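Side-chain contacts in GTPase activator-like protein (Chaetomium thermophilum, PDB 5HIU), which probably acts as a GTPase activator, this chain being the all-helical N-terminal part of the larger TSC2 protein: residues T105-A110 with T144-Q149; V120-L125 with Y137-L142; Y151-D156 with S178-N183. All blocks are in the same frame, centred on the assembly; numbering follows the deposited sequence.

Interaction 1 of 3, residues T105-A110 with T144-Q149; sequences TLTGPA and TLWLNQ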
loop_
_atom_site.group_PDB
_atom_site.type_symbol
_atom_site.label_atom_id
_atom_site.label_comp_id
_atom_site.label_asym_id
_atom_site.label_seq_id
_atom_site.Cartn_x
_atom_site.Cartn_y
_atom_site.Cartn_z
ATOM N N THR A 105 -15.724 -2.333 25.748
ATOM C CA THR A 105 -17.139 -2.409 25.446
ATOM C C THR A 105 -17.368 -2.321 23.930
ATOM O O THR A 105 -18.064 -3.149 23.346
ATOM C CB THR A 105 -17.895 -1.253 26.124
ATOM O OG1 THR A 105 -17.766 -1.349 27.535
ATOM C CG2 THR A 105 -19.369 -1.240 25.754
ATOM N N LEU A 106 -16.788 -1.309 23.295
ATOM C CA LEU A 106 -17.074 -1.082 21.891
ATOM C C LEU A 106 -16.384 -2.056 20.934
ATOM O O LEU A 106 -16.859 -2.236 19.830
ATOM C CB LEU A 106 -16.756 0.358 21.506
ATOM C CG LEU A 106 -15.296 0.716 21.212
ATOM C CD1 LEU A 106 -14.862 0.398 19.775
ATOM C CD2 LEU A 106 -15.081 2.198 21.508
ATOM N N THR A 107 -15.287 -2.687 21.341
ATOM C CA THR A 107 -14.460 -3.456 20.410
ATOM C C THR A 107 -14.695 -4.942 20.453
ATOM O O THR A 107 -14.359 -5.638 19.495
ATOM C CB THR A 107 -12.969 -3.262 20.688
ATOM O OG1 THR A 107 -12.704 -3.516 22.073
ATOM C CG2 THR A 107 -12.568 -1.878 20.370
ATOM N N GLY A 108 -15.248 -5.428 21.556
ATOM C CA GLY A 108 -15.465 -6.859 21.756
ATOM C C GLY A 108 -16.623 -7.453 20.967
ATOM O O GLY A 108 -17.095 -6.843 20.008
ATOM N N PRO A 109 -17.055 -8.676 21.345
ATOM C CA PRO A 109 -18.157 -9.395 20.711
ATOM C C PRO A 109 -19.314 -8.487 20.337
ATOM O O PRO A 109 -19.922 -7.868 21.207
ATOM C CB PRO A 109 -18.590 -10.384 21.799
ATOM C CG PRO A 109 -17.335 -10.676 22.559
ATOM C CD PRO A 109 -16.365 -9.537 22.330
ATOM N N ALA A 110 -19.601 -8.399 19.045
ATOM C CA ALA A 110 -20.664 -7.529 18.553
ATOM C C ALA A 110 -21.211 -8.077 17.258
ATOM O O ALA A 110 -20.531 -8.801 16.536
ATOM C CB ALA A 110 -20.158 -6.112 18.346
ATOM N N THR A 144 -5.677 -4.627 13.074
ATOM C CA THR A 144 -5.279 -5.709 12.204
ATOM C C THR A 144 -6.375 -6.747 12.125
ATOM O O THR A 144 -6.641 -7.303 11.071
ATOM C CB THR A 144 -3.980 -6.341 12.706
ATOM O OG1 THR A 144 -2.942 -5.347 12.656
ATOM C CG2 THR A 144 -3.601 -7.571 11.861
ATOM N N LEU A 145 -7.015 -7.009 13.245
ATOM C CA LEU A 145 -8.102 -7.972 13.274
ATOM C C LEU A 145 -9.231 -7.474 12.368
ATOM O O LEU A 145 -9.658 -8.139 11.429
ATOM C CB LEU A 145 -8.573 -8.131 14.709
ATOM C CG LEU A 145 -9.699 -9.113 15.011
ATOM C CD1 LEU A 145 -9.614 -10.366 14.149
ATOM C CD2 LEU A 145 -9.654 -9.438 16.505
ATOM N N TRP A 146 -9.664 -6.259 12.637
ATOM C CA TRP A 146 -10.725 -5.634 11.880
ATOM C C TRP A 146 -10.461 -5.527 10.370
ATOM O O TRP A 146 -11.400 -5.541 9.581
ATOM C CB TRP A 146 -10.963 -4.243 12.467
ATOM C CG TRP A 146 -11.756 -4.257 13.713
ATOM C CD1 TRP A 146 -12.142 -5.345 14.443
ATOM C CD2 TRP A 146 -12.277 -3.122 14.381
ATOM N NE1 TRP A 146 -12.877 -4.942 15.524
ATOM C CE2 TRP A 146 -12.977 -3.582 15.502
ATOM C CE3 TRP A 146 -12.225 -1.757 14.130
ATOM C CZ2 TRP A 146 -13.604 -2.731 16.378
ATOM C CZ3 TRP A 146 -12.844 -0.910 15.001
ATOM C CH2 TRP A 146 -13.540 -1.399 16.111
ATOM N N LEU A 147 -9.198 -5.394 9.976
ATOM C CA LEU A 147 -8.853 -5.340 8.567
ATOM C C LEU A 147 -9.250 -6.629 7.899
ATOM O O LEU A 147 -9.830 -6.628 6.814
ATOM C CB LEU A 147 -7.348 -5.169 8.365
ATOM C CG LEU A 147 -6.827 -3.789 8.026
ATOM C CD1 LEU A 147 -5.314 -3.891 7.893
ATOM C CD2 LEU A 147 -7.443 -3.272 6.746
ATOM N N ASN A 148 -8.881 -7.735 8.544
ATOM C CA ASN A 148 -9.193 -9.048 8.025
ATOM C C ASN A 148 -10.710 -9.132 7.886
ATOM O O ASN A 148 -11.224 -9.353 6.799
ATOM C CB ASN A 148 -8.646 -10.114 8.964
ATOM C CG ASN A 148 -8.736 -11.527 8.397
ATOM O OD1 ASN A 148 -8.508 -11.774 7.218
ATOM N ND2 ASN A 148 -9.039 -12.465 9.257
ATOM N N GLN A 149 -11.422 -8.892 8.981
ATOM C CA GLN A 149 -12.870 -8.906 8.956
ATOM C C GLN A 149 -13.358 -8.028 7.833
ATOM O O GLN A 149 -14.137 -8.484 6.984
ATOM C CB GLN A 149 -13.452 -8.371 10.258
ATOM C CG GLN A 149 -13.520 -9.366 11.407
ATOM C CD GLN A 149 -14.288 -8.814 12.607
ATOM O OE1 GLN A 149 -15.146 -7.909 12.480
ATOM N NE2 GLN A 149 -13.982 -9.350 13.788
#
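Two torsions carry the indole of Trp146 from its helix to Leu106 and Thr107: CG stands opposite the carbonyl carbon and beside the backbone N (chi1 -79°), and chi2 of 8° leaves CD1 nearly eclipsed with CA, which turns CD2 and the benzo ring outward. The benzo half of the indole therefore leads, and it bridges a wide gap, since the nearest CA atoms, those of Thr107 and Trp146, are 9.6 Å apart. Leu106 comes to meet it from the other side. Its CG is tucked between the backbone N and the carbonyl carbon (chi1 81°), and its CD1 ends at the edge of the indole, near the ring plane, 4.3 Å from Trp146 CH2. Thr107 approaches the same ring obliquely with its CA, and its CG2 is also near: each lies 4.2 Å from Trp146 CZ2. The hydroxyl of Thr107 is held by the carbonyl oxygen of Phe103, one turn back, which helps fix the rotation and leaves the methyl CG2 on the side of the indole. Just beyond, at Gly108, the chain quits helical geometry, so Trp146 packs on the last turn of helix 96-107. Phe115 meets the indole edge-to-face. With carbon against carbon at these separations, the contact implies loose van der Waals packing in a buried place, governed by the shape and placement of one large aromatic group rather than by polar bonds.

Interaction 2 of 3, residues V120-L125 with Y137-L142; sequences VALEQL and YEMFPL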
loop_
_atom_site.group_PDB
_atom_site.type_symbol
_atom_site.label_atom_id
_atom_site.label_comp_id
_atom_site.label_asym_id
_atom_site.label_seq_id
_atom_site.Cartn_x
_atom_site.Cartn_y
_atom_site.Cartn_z
ATOM N N VAL A 120 -17.042 3.622 13.890
ATOM C CA VAL A 120 -17.279 5.025 14.216
ATOM C C VAL A 120 -16.982 5.273 15.712
ATOM O O VAL A 120 -16.343 6.263 16.080
ATOM C CB VAL A 120 -18.717 5.453 13.858
ATOM C CG1 VAL A 120 -19.045 6.809 14.446
ATOM C CG2 VAL A 120 -18.925 5.469 12.347
ATOM N N ALA A 121 -17.420 4.361 16.567
ATOM C CA ALA A 121 -17.142 4.500 17.976
ATOM C C ALA A 121 -15.661 4.627 18.179
ATOM O O ALA A 121 -15.185 5.569 18.831
ATOM C CB ALA A 121 -17.663 3.310 18.752
ATOM N N LEU A 122 -14.915 3.689 17.620
ATOM C CA LEU A 122 -13.484 3.699 17.856
ATOM C C LEU A 122 -12.874 4.993 17.309
ATOM O O LEU A 122 -12.101 5.665 17.980
ATOM C CB LEU A 122 -12.828 2.477 17.242
ATOM C CG LEU A 122 -11.339 2.341 17.560
ATOM C CD1 LEU A 122 -11.069 2.346 19.062
ATOM C CD2 LEU A 122 -10.806 1.060 16.958
ATOM N N GLU A 123 -13.268 5.343 16.093
ATOM C CA GLU A 123 -12.822 6.556 15.457
ATOM C C GLU A 123 -13.073 7.756 16.361
ATOM O O GLU A 123 -12.176 8.581 16.538
ATOM C CB GLU A 123 -13.535 6.697 14.115
ATOM C CG GLU A 123 -13.523 8.074 13.484
ATOM C CD GLU A 123 -14.402 8.115 12.247
ATOM O OE1 GLU A 123 -14.059 7.401 11.291
ATOM O OE2 GLU A 123 -15.437 8.831 12.241
ATOM N N GLN A 124 -14.275 7.841 16.944
ATOM C CA GLN A 124 -14.624 8.946 17.828
ATOM C C GLN A 124 -13.942 8.854 19.159
ATOM O O GLN A 124 -13.580 9.868 19.717
ATOM C CB GLN A 124 -16.121 9.016 18.060
ATOM C CG GLN A 124 -16.905 9.360 16.808
ATOM C CD GLN A 124 -16.476 10.678 16.170
ATOM O OE1 GLN A 124 -16.441 11.728 16.824
ATOM N NE2 GLN A 124 -16.153 10.626 14.874
ATOM N N LEU A 125 -13.772 7.646 19.680
ATOM C CA LEU A 125 -13.068 7.458 20.945
ATOM C C LEU A 125 -11.649 7.980 20.822
ATOM O O LEU A 125 -11.144 8.667 21.714
ATOM C CB LEU A 125 -13.039 5.978 21.347
ATOM C CG LEU A 125 -12.416 5.647 22.704
ATOM C CD1 LEU A 125 -13.232 6.299 23.804
ATOM C CD2 LEU A 125 -12.272 4.150 22.971
ATOM N N TYR A 137 -1.841 -0.390 24.054
ATOM C CA TYR A 137 -1.263 -1.640 23.628
ATOM C C TYR A 137 -2.250 -2.587 22.994
ATOM O O TYR A 137 -1.840 -3.609 22.461
ATOM C CB TYR A 137 -0.512 -2.277 24.806
ATOM C CG TYR A 137 0.813 -1.575 24.967
ATOM C CD1 TYR A 137 1.817 -1.765 24.025
ATOM C CD2 TYR A 137 1.032 -0.655 25.989
ATOM C CE1 TYR A 137 3.018 -1.096 24.107
ATOM C CE2 TYR A 137 2.236 0.021 26.081
ATOM C CZ TYR A 137 3.230 -0.207 25.128
ATOM O OH TYR A 137 4.455 0.428 25.167
ATOM N N GLU A 138 -3.533 -2.234 23.014
ATOM C CA GLU A 138 -4.577 -3.062 22.390
ATOM C C GLU A 138 -4.996 -2.614 20.989
ATOM O O GLU A 138 -5.589 -3.383 20.235
ATOM C CB GLU A 138 -5.838 -3.103 23.283
ATOM C CG GLU A 138 -5.658 -3.800 24.625
ATOM C CD GLU A 138 -5.522 -2.833 25.785
ATOM O OE1 GLU A 138 -4.579 -2.016 25.753
ATOM O OE2 GLU A 138 -6.349 -2.907 26.743
ATOM N N MET A 139 -4.698 -1.364 20.661
ATOM C CA MET A 139 -5.194 -0.717 19.477
ATOM C C MET A 139 -4.792 -1.374 18.180
ATOM O O MET A 139 -5.653 -1.636 17.362
ATOM C CB MET A 139 -4.702 0.721 19.450
ATOM C CG MET A 139 -5.379 1.587 18.407
ATOM S SD MET A 139 -7.168 1.615 18.599
ATOM C CE MET A 139 -7.559 2.758 17.283
ATOM N N PHE A 140 -3.499 -1.608 17.978
ATOM C CA PHE A 140 -2.981 -2.100 16.678
ATOM C C PHE A 140 -3.372 -3.536 16.335
ATOM O O PHE A 140 -3.740 -3.828 15.185
ATOM C CB PHE A 140 -1.457 -1.931 16.577
ATOM C CG PHE A 140 -1.044 -0.545 16.196
ATOM C CD1 PHE A 140 -1.054 -0.148 14.869
ATOM C CD2 PHE A 140 -0.698 0.376 17.156
ATOM C CE1 PHE A 140 -0.703 1.146 14.514
ATOM C CE2 PHE A 140 -0.349 1.668 16.806
ATOM C CZ PHE A 140 -0.351 2.057 15.481
ATOM N N PRO A 141 -3.287 -4.439 17.320
ATOM C CA PRO A 141 -3.817 -5.771 17.107
ATOM C C PRO A 141 -5.294 -5.778 16.769
ATOM O O PRO A 141 -5.745 -6.647 16.021
ATOM C CB PRO A 141 -3.589 -6.452 18.456
ATOM C CG PRO A 141 -2.353 -5.802 18.979
ATOM C CD PRO A 141 -2.479 -4.363 18.554
ATOM N N LEU A 142 -6.042 -4.830 17.334
ATOM C CA LEU A 142 -7.448 -4.734 17.045
ATOM C C LEU A 142 -7.655 -4.302 15.600
ATOM O O LEU A 142 -8.466 -4.913 14.884
ATOM C CB LEU A 142 -8.142 -3.762 17.980
ATOM C CG LEU A 142 -9.600 -3.574 17.546
ATOM C CD1 LEU A 142 -10.441 -4.711 18.078
ATOM C CD2 LEU A 142 -10.151 -2.216 17.962
#
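The hydroxyl OG1 of Thr126 has one proton to share between two backbone carbonyls, those of Leu122 and Glu123, and Leu122 is the residue that carries this contact. Its side chain stands out from helix 115-126 straight at the start of helix 139-163, with CG anti to the backbone N (chi1 -174°). Met139 and Leu142, one turn apart, receive it. Met139 also has CG anti to its N, but its chain bends at chi2 (57°), and the bend swings the thioether end over to the leucine. The two side chains meet tip to tip: Met139 CE lies 3.7 Å from Leu122 CD2 and 3.8 Å from Leu122 CG, while the sulfur SD stays a little farther off, 4.0 Å from Leu122 CD1. Leu142 reaches in from the following turn, again tip to tip, its CD2 only 3.5 Å from Leu122 CD2, which is snug for two methyls. The branched end of Leu122 is thus met by two partners, and one methyl, CD2, touches both. All the groups that meet are apolar, and Leu122 and Met139 are buried. Around the contact, Leu142 also leans on Thr107 of helix 96-107, Met139 touches Val194 of helix 179-198, and on the flank of helix 115-126 Ala121 packs against Ile86 of helix 75-89, so the pair of helices is wedged among three others.

Interaction 3 of 3, residues Y151-D156 with S178-N183; sequences YRAARD and SPEDKN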
loop_
_atom_site.group_PDB
_atom_site.type_symbol
_atom_site.label_atom_id
_atom_site.label_comp_id
_atom_site.label_asym_id
_atom_site.label_seq_id
_atom_site.Cartn_x
_atom_site.Cartn_y
_atom_site.Cartn_z
ATOM N N TYR A 151 -12.087 -6.468 5.166
ATOM C CA TYR A 151 -11.804 -6.881 3.819
ATOM C C TYR A 151 -12.650 -8.109 3.424
ATOM O O TYR A 151 -13.370 -8.057 2.427
ATOM C CB TYR A 151 -10.322 -7.163 3.622
ATOM C CG TYR A 151 -10.116 -7.687 2.247
ATOM C CD1 TYR A 151 -10.321 -6.862 1.155
ATOM C CD2 TYR A 151 -9.796 -9.018 2.028
ATOM C CE1 TYR A 151 -10.156 -7.324 -0.124
ATOM C CE2 TYR A 151 -9.630 -9.500 0.743
ATOM C CZ TYR A 151 -9.808 -8.645 -0.327
ATOM O OH TYR A 151 -9.670 -9.115 -1.606
ATOM N N ARG A 152 -12.578 -9.180 4.216
ATOM C CA ARG A 152 -13.387 -10.396 3.976
ATOM C C ARG A 152 -14.833 -10.055 3.608
ATOM O O ARG A 152 -15.368 -10.578 2.631
ATOM C CB ARG A 152 -13.372 -11.318 5.199
ATOM C CG ARG A 152 -13.841 -12.741 4.915
ATOM C CD ARG A 152 -13.251 -13.752 5.893
ATOM N NE ARG A 152 -11.781 -13.757 5.845
ATOM C CZ ARG A 152 -11.011 -14.734 5.355
ATOM N NH1 ARG A 152 -11.534 -15.853 4.864
ATOM N NH2 ARG A 152 -9.684 -14.594 5.374
ATOM N N ALA A 153 -15.439 -9.149 4.372
ATOM C CA ALA A 153 -16.830 -8.763 4.145
ATOM C C ALA A 153 -17.023 -7.910 2.898
ATOM O O ALA A 153 -18.111 -7.872 2.331
ATOM C CB ALA A 153 -17.392 -8.043 5.360
ATOM N N ALA A 154 -15.992 -7.205 2.461
ATOM C CA ALA A 154 -16.139 -6.436 1.229
ATOM C C ALA A 154 -16.035 -7.359 0.047
ATOM O O ALA A 154 -16.783 -7.218 -0.907
ATOM C CB ALA A 154 -15.102 -5.334 1.137
ATOM N N ARG A 155 -15.124 -8.320 0.122
ATOM C CA ARG A 155 -14.869 -9.188 -1.010
ATOM C C ARG A 155 -16.101 -10.014 -1.301
ATOM O O ARG A 155 -16.459 -10.239 -2.465
ATOM C CB ARG A 155 -13.658 -10.096 -0.768
ATOM C CG ARG A 155 -13.969 -11.498 -0.278
ATOM C CD ARG A 155 -12.692 -12.300 -0.256
ATOM N NE ARG A 155 -12.817 -13.540 0.497
ATOM C CZ ARG A 155 -11.783 -14.281 0.896
ATOM N NH1 ARG A 155 -10.529 -13.910 0.630
ATOM N NH2 ARG A 155 -12.006 -15.401 1.572
ATOM N N ASP A 156 -16.738 -10.467 -0.232
ATOM C CA ASP A 156 -17.922 -11.282 -0.364
ATOM C C ASP A 156 -19.027 -10.459 -1.029
ATOM O O ASP A 156 -19.546 -10.865 -2.072
ATOM C CB ASP A 156 -18.337 -11.847 0.999
ATOM C CG ASP A 156 -17.302 -12.835 1.575
ATOM O OD1 ASP A 156 -16.283 -13.131 0.909
ATOM O OD2 ASP A 156 -17.507 -13.314 2.707
ATOM N N SER A 178 -20.459 -0.497 -1.878
ATOM C CA SER A 178 -21.275 -1.180 -0.883
ATOM C C SER A 178 -20.985 -0.640 0.529
ATOM O O SER A 178 -19.928 -0.054 0.778
ATOM C CB SER A 178 -21.055 -2.699 -0.957
ATOM O OG SER A 178 -19.756 -3.085 -0.547
ATOM N N PRO A 179 -21.938 -0.807 1.458
ATOM C CA PRO A 179 -21.625 -0.448 2.838
ATOM C C PRO A 179 -20.309 -1.082 3.296
ATOM O O PRO A 179 -19.573 -0.475 4.066
ATOM C CB PRO A 179 -22.814 -1.008 3.624
ATOM C CG PRO A 179 -23.947 -1.020 2.641
ATOM C CD PRO A 179 -23.351 -1.192 1.281
ATOM N N GLU A 180 -20.001 -2.276 2.792
ATOM C CA GLU A 180 -18.769 -2.969 3.155
ATOM C C GLU A 180 -17.556 -2.279 2.552
ATOM O O GLU A 180 -16.549 -2.115 3.217
ATOM C CB GLU A 180 -18.811 -4.439 2.747
ATOM C CG GLU A 180 -19.915 -5.214 3.437
ATOM C CD GLU A 180 -21.267 -5.097 2.729
ATOM O OE1 GLU A 180 -21.326 -4.497 1.628
ATOM O OE2 GLU A 180 -22.274 -5.609 3.271
ATOM N N ASP A 181 -17.667 -1.846 1.307
ATOM C CA ASP A 181 -16.640 -0.998 0.700
ATOM C C ASP A 181 -16.415 0.255 1.538
ATOM O O ASP A 181 -15.280 0.657 1.782
ATOM C CB ASP A 181 -17.041 -0.555 -0.712
ATOM C CG ASP A 181 -17.127 -1.706 -1.703
ATOM O OD1 ASP A 181 -16.636 -2.812 -1.394
ATOM O OD2 ASP A 181 -17.700 -1.498 -2.802
ATOM N N LYS A 182 -17.501 0.872 1.975
ATOM C CA LYS A 182 -17.409 2.120 2.704
ATOM C C LYS A 182 -16.770 1.895 4.041
ATOM O O LYS A 182 -15.936 2.700 4.460
ATOM C CB LYS A 182 -18.786 2.756 2.850
ATOM C CG LYS A 182 -19.343 3.228 1.509
ATOM C CD LYS A 182 -20.852 3.163 1.444
ATOM C CE LYS A 182 -21.371 3.955 0.255
ATOM N NZ LYS A 182 -22.802 3.673 -0.052
ATOM N N ASN A 183 -17.145 0.791 4.695
ATOM C CA ASN A 183 -16.566 0.404 5.986
ATOM C C ASN A 183 -15.060 0.219 5.887
ATOM O O ASN A 183 -14.295 0.708 6.717
ATOM C CB ASN A 183 -17.170 -0.908 6.473
ATOM C CG ASN A 183 -18.530 -0.731 7.099
ATOM O OD1 ASN A 183 -19.004 0.377 7.250
ATOM N ND2 ASN A 183 -19.158 -1.837 7.491
#
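Segments 151-156 and 179-183 run nearly antiparallel, their axes at 149° and 8.3 Å apart at closest approach, with the CA atoms of Ala154 and Glu180 just 4.8 Å from each other. The two alanines, Ala153 and Ala154, allow this on one side. Glu180 lays its CB 3.7 Å from the CA of Ala154, and its CG rests 3.4 Å from the carbonyl oxygen of Ala153. There the chain bends at chi2 (85°) and takes the carboxylate away from the neighbouring helix, toward Ser178 OG, with which OE1 makes a weak hydrogen bond. The methyl of Ala154 also meets Asp181, whose OD1 is 3.9 Å from that CB and forms a salt bridge with Arg158 farther along helix 139-163. Asp181 therefore ties the two helices by charge, while its other oxygen serves the helix start: OD2 takes the N-H of Ser178 at 3.1 Å from well above the carboxylate plane. In return, Ser178 OG accepts from Asp181 N at 3.1 Å. This reciprocal pair is a capping box, with Ser178 as the N-cap of helix 179-198, set in a close antiparallel helix pairing as in the alpha-solenoids of HEAT-type proteins.

How the interactions relate
All three contacts use helix 139-163, each at a different level: interaction 2 at its first turns, interaction 1 just after, and interaction 3 further on. Interactions 1 and 2 are buried and apolar, and they merge: Trp146 CZ3 lies 3.4 Å from Leu122 CD2, and Thr107 CG2 is 3.4 Å from Leu142 CD2, so helices 96-107, 115-126 and 139-163 meet in one continuous apolar region. Interaction 3 stands apart, its centre about 14 Å from that of interaction 1 and 19 Å from that of interaction 2. It is partly exposed: large apolar side chains give way to alanines against the aliphatic part of Glu180, and a salt bridge from Asp181 to Arg158 joins helices 139-163 and 179-198.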